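Local coordinates for coenzyme F420-dependent N(5),N(10)-methenyltetrahydromethanopterin reductase-related protein (Desulfurobacterium thermolithotrophum DSM 11699, PDB 6HUY) that is of uncertain function but binds 5,10-methenyltetrahydrofolate and belongs to the family of the H2-forming methylenetetrahydromethanopterin dehydrogenase, Hmd, at residues E165-P170 against P195-S200; I239-Q244 against Y315-S320. All coordinates share one frame; numbering follows the deposited sequence.

Followed from the N terminus, the chain first completes its six-stranded parallel Rossmann-like sheet and then reaches interaction 1, where the loop after strand 158-163 meets the turn from strand 190-195 into helix 196-203. This closes a short excursion through helix 174-186. Interaction 2 opens later, on helix 232-262, and closes only after some 70 mostly helical residues, when the loop ahead of helix 320-330 returns to that helix. The two contacts follow in series, neither nesting nor crossing, with centres 20 Å apart. The dimer brings their surfaces together: Glu197 from interaction 1 of one subunit bonds to Ser317 from interaction 2 of the other.

Interaction 1 of 2, residues E165-P170 against P195-S200; sequences ELLRKP and PAELVS
Water 1 joins the backbone carbonyl of Glu165 to the backbone amide of Glu197, donating to Glu165 O at 3.0 Å and accepting from Glu197 N. A loop is thereby tied to the first turn of helix 196-203 with no direct polar bond. Around this bridge the packing is largely apolar. Pro195 is flanked by Glu165, whose side chain runs alongside the ring in the same direction; with CG anti to the backbone N (chi1 -168°) and the chain extended, OE1 ends 3.6 Å from Pro195 CG. A glycine in place of Glu165 would probably strip Pro195 CG of the cover this side chain gives. Leu166 lays CD1 against Pro195 CB at 3.8 Å and meets Leu198 CD1 at about a right angle, 3.9 Å away. Leu167 splits its branches, CD1 reaching Ala196 CB at 4.1 Å and CD2 lying beside Glu197 OE2. That carboxylate is held by Ser317 OG and, weakly, by Thr316 N of the neighbouring subunit, whose Tyr253 packs on Leu166. Parallel strands 158-163 and 190-195 are linked by helix 174-186 in a beta-alpha-beta crossover; the contact lies at their C-terminal ends, with helix 121-135 packing against Leu167, Ala196 and Glu197.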
loop_
_atom_site.group_PDB
_atom_site.type_symbol
_atom_site.label_atom_id
_atom_site.label_comp_id
_atom_site.label_asym_id
_atom_site.label_seq_id
_atom_site.Cartn_x
_atom_site.Cartn_y
_atom_site.Cartn_z
ATOM N N GLU B 165 -2.604 8.331 19.986
ATOM C CA GLU B 165 -2.064 9.209 18.959
ATOM C C GLU B 165 -2.652 8.859 17.589
ATOM O O GLU B 165 -2.756 7.689 17.210
ATOM C CB GLU B 165 -0.535 9.125 18.947
ATOM C CG GLU B 165 0.111 10.218 18.115
ATOM C CD GLU B 165 1.620 10.315 18.273
ATOM O OE1 GLU B 165 2.277 9.287 18.588
ATOM O OE2 GLU B 165 2.138 11.443 18.085
ATOM N N LEU B 166 -3.050 9.900 16.854
ATOM C CA LEU B 166 -3.640 9.869 15.519
ATOM C C LEU B 166 -5.119 9.528 15.553
ATOM O O LEU B 166 -5.756 9.570 14.506
ATOM C CB LEU B 166 -2.943 8.887 14.558
ATOM C CG LEU B 166 -1.420 8.991 14.441
ATOM C CD1 LEU B 166 -0.910 8.014 13.376
ATOM C CD2 LEU B 166 -0.975 10.421 14.147
ATOM N N LEU B 167 -5.694 9.195 16.707
ATOM C CA LEU B 167 -7.099 8.807 16.789
ATOM C C LEU B 167 -7.979 10.022 17.031
ATOM O O LEU B 167 -7.666 10.875 17.866
ATOM C CB LEU B 167 -7.337 7.792 17.909
ATOM C CG LEU B 167 -6.557 6.481 17.873
ATOM C CD1 LEU B 167 -7.050 5.580 18.985
ATOM C CD2 LEU B 167 -6.691 5.796 16.524
ATOM N N ARG B 168 -9.093 10.087 16.295
ATOM C CA ARG B 168 -10.074 11.141 16.515
ATOM C C ARG B 168 -10.736 11.005 17.879
ATOM O O ARG B 168 -11.095 12.009 18.495
ATOM C CB ARG B 168 -11.115 11.109 15.397
ATOM C CG ARG B 168 -12.389 11.916 15.659
ATOM C CD ARG B 168 -12.112 13.400 15.782
ATOM N NE ARG B 168 -13.251 14.187 15.306
ATOM C CZ ARG B 168 -13.426 14.585 14.044
ATOM N NH1 ARG B 168 -14.504 15.295 13.712
ATOM N NH2 ARG B 168 -12.526 14.278 13.111
ATOM N N LYS B 169 -10.880 9.784 18.381
ATOM C CA LYS B 169 -11.545 9.549 19.652
ATOM C C LYS B 169 -10.671 8.612 20.481
ATOM O O LYS B 169 -10.164 7.606 19.950
ATOM C CB LYS B 169 -12.941 8.946 19.427
ATOM C CG LYS B 169 -13.846 8.962 20.643
ATOM C CD LYS B 169 -15.140 8.199 20.345
ATOM C CE LYS B 169 -16.282 8.601 21.275
ATOM N NZ LYS B 169 -16.441 7.628 22.389
ATOM N N PRO B 170 -10.455 8.894 21.761
ATOM C CA PRO B 170 -9.562 8.038 22.546
ATOM C C PRO B 170 -10.176 6.676 22.796
ATOM O O PRO B 170 -11.397 6.510 22.810
ATOM C CB PRO B 170 -9.367 8.813 23.850
ATOM C CG PRO B 170 -10.522 9.708 23.942
ATOM C CD PRO B 170 -10.971 10.023 22.547
ATOM N N PRO B 195 1.151 4.786 18.075
ATOM C CA PRO B 195 -0.243 5.054 17.701
ATOM C C PRO B 195 -0.960 3.738 17.430
ATOM O O PRO B 195 -0.406 2.829 16.812
ATOM C CB PRO B 195 -0.117 5.918 16.441
ATOM C CG PRO B 195 1.248 6.556 16.552
ATOM C CD PRO B 195 2.103 5.530 17.230
ATOM N N ALA B 196 -2.205 3.637 17.910
ATOM C CA ALA B 196 -2.893 2.350 17.954
ATOM C C ALA B 196 -2.882 1.635 16.611
ATOM O O ALA B 196 -2.693 0.412 16.551
ATOM C CB ALA B 196 -4.328 2.543 18.421
ATOM N N GLU B 197 -3.105 2.372 15.522
ATOM C CA GLU B 197 -3.284 1.731 14.228
ATOM C C GLU B 197 -1.973 1.309 13.601
ATOM O O GLU B 197 -1.987 0.651 12.556
ATOM C CB GLU B 197 -4.023 2.659 13.260
ATOM C CG GLU B 197 -5.430 2.983 13.659
ATOM C CD GLU B 197 -6.069 3.989 12.715
ATOM O OE1 GLU B 197 -6.856 3.563 11.844
ATOM O OE2 GLU B 197 -5.760 5.205 12.828
ATOM N N LEU B 198 -0.846 1.684 14.193
ATOM C CA LEU B 198 0.457 1.258 13.706
ATOM C C LEU B 198 1.004 0.047 14.463
ATOM O O LEU B 198 1.995 -0.532 14.024
ATOM C CB LEU B 198 1.462 2.416 13.800
ATOM C CG LEU B 198 1.369 3.567 12.778
ATOM C CD1 LEU B 198 -0.029 4.237 12.728
ATOM C CD2 LEU B 198 2.438 4.597 13.078
ATOM N N VAL B 199 0.379 -0.355 15.573
ATOM C CA VAL B 199 0.883 -1.485 16.352
ATOM C C VAL B 199 0.937 -2.758 15.503
ATOM O O VAL B 199 1.956 -3.455 15.461
ATOM C CB VAL B 199 0.020 -1.681 17.607
ATOM C CG1 VAL B 199 0.257 -3.055 18.221
ATOM C CG2 VAL B 199 0.329 -0.567 18.607
ATOM N N SER B 200 -0.151 -3.093 14.840
ATOM C CA SER B 200 -0.175 -4.376 14.148
ATOM C C SER B 200 0.711 -4.335 12.903
ATOM O O SER B 200 1.413 -5.313 12.620
ATOM C CB SER B 200 -1.609 -4.778 13.801
ATOM O OG SER B 200 -2.291 -5.180 14.978
HETATM O O HOH W 1 -3.304 5.313 15.392
#

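Interaction 2 of 2, residues I239-Q244 against Y315-S320; sequences IAQSLQ and YTSAPS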
loop_
_atom_site.group_PDB
_atom_site.type_symbol
_atom_site.label_atom_id
_atom_site.label_comp_id
_atom_site.label_asym_id
_atom_site.label_seq_id
_atom_site.Cartn_x
_atom_site.Cartn_y
_atom_site.Cartn_z
ATOM N N ILE B 239 4.741 7.368 -3.762
ATOM C CA ILE B 239 4.861 6.384 -2.697
ATOM C C ILE B 239 3.485 6.039 -2.159
ATOM O O ILE B 239 3.127 4.866 -2.023
ATOM C CB ILE B 239 5.784 6.908 -1.582
ATOM C CG1 ILE B 239 7.244 6.881 -2.038
ATOM C CG2 ILE B 239 5.625 6.089 -0.309
ATOM C CD1 ILE B 239 8.161 7.745 -1.165
ATOM N N ALA B 240 2.693 7.062 -1.837
ATOM C CA ALA B 240 1.387 6.798 -1.250
ATOM C C ALA B 240 0.498 6.042 -2.223
ATOM O O ALA B 240 -0.205 5.105 -1.827
ATOM C CB ALA B 240 0.730 8.102 -0.816
ATOM N N GLN B 241 0.538 6.406 -3.507
ATOM C CA GLN B 241 -0.337 5.760 -4.476
ATOM C C GLN B 241 0.025 4.286 -4.627
ATOM O O GLN B 241 -0.851 3.409 -4.623
ATOM C CB GLN B 241 -0.264 6.482 -5.824
ATOM C CG GLN B 241 -1.060 5.769 -6.943
ATOM C CD GLN B 241 -1.036 6.504 -8.262
ATOM O OE1 GLN B 241 -2.057 7.006 -8.737
ATOM N NE2 GLN B 241 0.135 6.561 -8.870
ATOM N N SER B 242 1.324 3.991 -4.736
ATOM C CA SER B 242 1.765 2.607 -4.898
ATOM C C SER B 242 1.247 1.729 -3.772
ATOM O O SER B 242 0.713 0.640 -4.010
ATOM C CB SER B 242 3.296 2.529 -4.948
ATOM O OG SER B 242 3.803 3.253 -6.049
ATOM N N LEU B 243 1.419 2.180 -2.529
ATOM C CA LEU B 243 1.100 1.336 -1.386
ATOM C C LEU B 243 -0.401 1.255 -1.155
ATOM O O LEU B 243 -0.906 0.198 -0.761
ATOM C CB LEU B 243 1.816 1.856 -0.136
ATOM C CG LEU B 243 3.337 2.013 -0.264
ATOM C CD1 LEU B 243 3.932 2.555 1.030
ATOM C CD2 LEU B 243 4.015 0.693 -0.629
ATOM N N GLN B 244 -1.127 2.348 -1.415
ATOM C CA GLN B 244 -2.583 2.313 -1.335
ATOM C C GLN B 244 -3.159 1.355 -2.379
ATOM O O GLN B 244 -4.051 0.549 -2.077
ATOM C CB GLN B 244 -3.144 3.719 -1.520
ATOM C CG GLN B 244 -4.659 3.811 -1.484
ATOM C CD GLN B 244 -5.223 3.386 -0.134
ATOM O OE1 GLN B 244 -5.317 4.190 0.805
ATOM N NE2 GLN B 244 -5.584 2.112 -0.026
ATOM N N TYR B 315 -12.160 1.873 -6.776
ATOM C CA TYR B 315 -11.012 2.754 -6.922
ATOM C C TYR B 315 -9.968 2.277 -5.932
ATOM O O TYR B 315 -10.267 2.074 -4.751
ATOM C CB TYR B 315 -11.385 4.224 -6.705
ATOM C CG TYR B 315 -12.216 4.777 -7.851
ATOM C CD1 TYR B 315 -11.636 5.033 -9.103
ATOM C CD2 TYR B 315 -13.581 5.024 -7.689
ATOM C CE1 TYR B 315 -12.388 5.506 -10.145
ATOM C CE2 TYR B 315 -14.335 5.505 -8.718
ATOM C CZ TYR B 315 -13.743 5.740 -9.945
ATOM O OH TYR B 315 -14.501 6.214 -10.972
ATOM N N THR B 316 -8.764 2.042 -6.428
ATOM C CA THR B 316 -7.706 1.442 -5.629
ATOM C C THR B 316 -6.751 2.468 -5.041
ATOM O O THR B 316 -6.042 2.145 -4.090
ATOM C CB THR B 316 -6.888 0.453 -6.478
ATOM O OG1 THR B 316 -6.303 1.142 -7.597
ATOM C CG2 THR B 316 -7.744 -0.678 -6.973
ATOM N N SER B 317 -6.723 3.692 -5.562
ATOM C CA SER B 317 -5.720 4.663 -5.152
ATOM C C SER B 317 -6.278 5.814 -4.326
ATOM O O SER B 317 -5.526 6.737 -3.989
ATOM C CB SER B 317 -5.009 5.218 -6.389
ATOM O OG SER B 317 -5.803 6.194 -7.030
ATOM N N ALA B 318 -7.554 5.784 -3.976
ATOM C CA ALA B 318 -8.165 6.901 -3.271
ATOM C C ALA B 318 -7.609 6.933 -1.854
ATOM O O ALA B 318 -7.776 5.948 -1.121
ATOM C CB ALA B 318 -9.692 6.757 -3.245
ATOM N N PRO B 319 -6.943 8.008 -1.423
ATOM C CA PRO B 319 -6.344 8.003 -0.078
ATOM C C PRO B 319 -7.416 8.016 1.008
ATOM O O PRO B 319 -8.331 8.842 0.987
ATOM C CB PRO B 319 -5.497 9.280 -0.063
ATOM C CG PRO B 319 -5.376 9.692 -1.500
ATOM C CD PRO B 319 -6.613 9.238 -2.156
ATOM N N SER B 320 -7.306 7.089 1.956
ATOM C CA SER B 320 -8.258 7.052 3.069
ATOM C C SER B 320 -8.398 8.367 3.817
ATOM O O SER B 320 -9.530 8.699 4.202
ATOM C CB SER B 320 -7.880 5.962 4.072
ATOM O OG SER B 320 -8.129 4.706 3.506
HETATM O O HOH W 2 -4.273 8.185 -7.492
HETATM O O HOH W 3 -4.415 6.055 2.092
#
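Helix 232-262 presents one side to the irregular loop 315-320, and the backbones come closest at Gln244 and Ser317, whose CA atoms are 5.5 Å apart. Two glutamines one turn apart on the helix carry the contact. Gln241 stretches out with CG anti to the backbone N (chi1 174°), which brings CG to 4.0 Å from Ser317 CB. Its carbonyl end then meets the serine through solvent: water 2 donates to Gln241 OE1 at 2.8 Å and to Ser317 OG at 2.6 Å. Gln244 starts out in the same way, its CG lying 3.4 Å from Thr316 O, but a bend at chi2 (63°) turns the amide so that OE1 faces the start of helix 320-330. There Pro319 holds the N-cap position, and Ser320 N donates to water 3 at 3.1 Å; the same water also sits by Gln244 OE1, though at a distance too short to be trusted in detail. Two backbone acceptors, Gln244 O and Thr316 O, approach to 3.3 Å, and the hydroxyl of Ser248 lies in hydrogen-bonding position to both, which probably eases their closeness by sharing its proton.

The second subunit takes up much of the remaining polarity. Its Glu197 is the further partner of Ser317, its Ser200 and Gln244 are the chief polar partners of Gln241 and Gln244, and Ser320 OG of each subunit bonds to Ala318 O of the other. The example illustrates how a buried interface can be largely polar yet lack direct hydrogen bonds between its two segments: helix and loop are joined by waters and a shared hydroxyl, so their fit is likely to depend on the dimer as much as on the single chain.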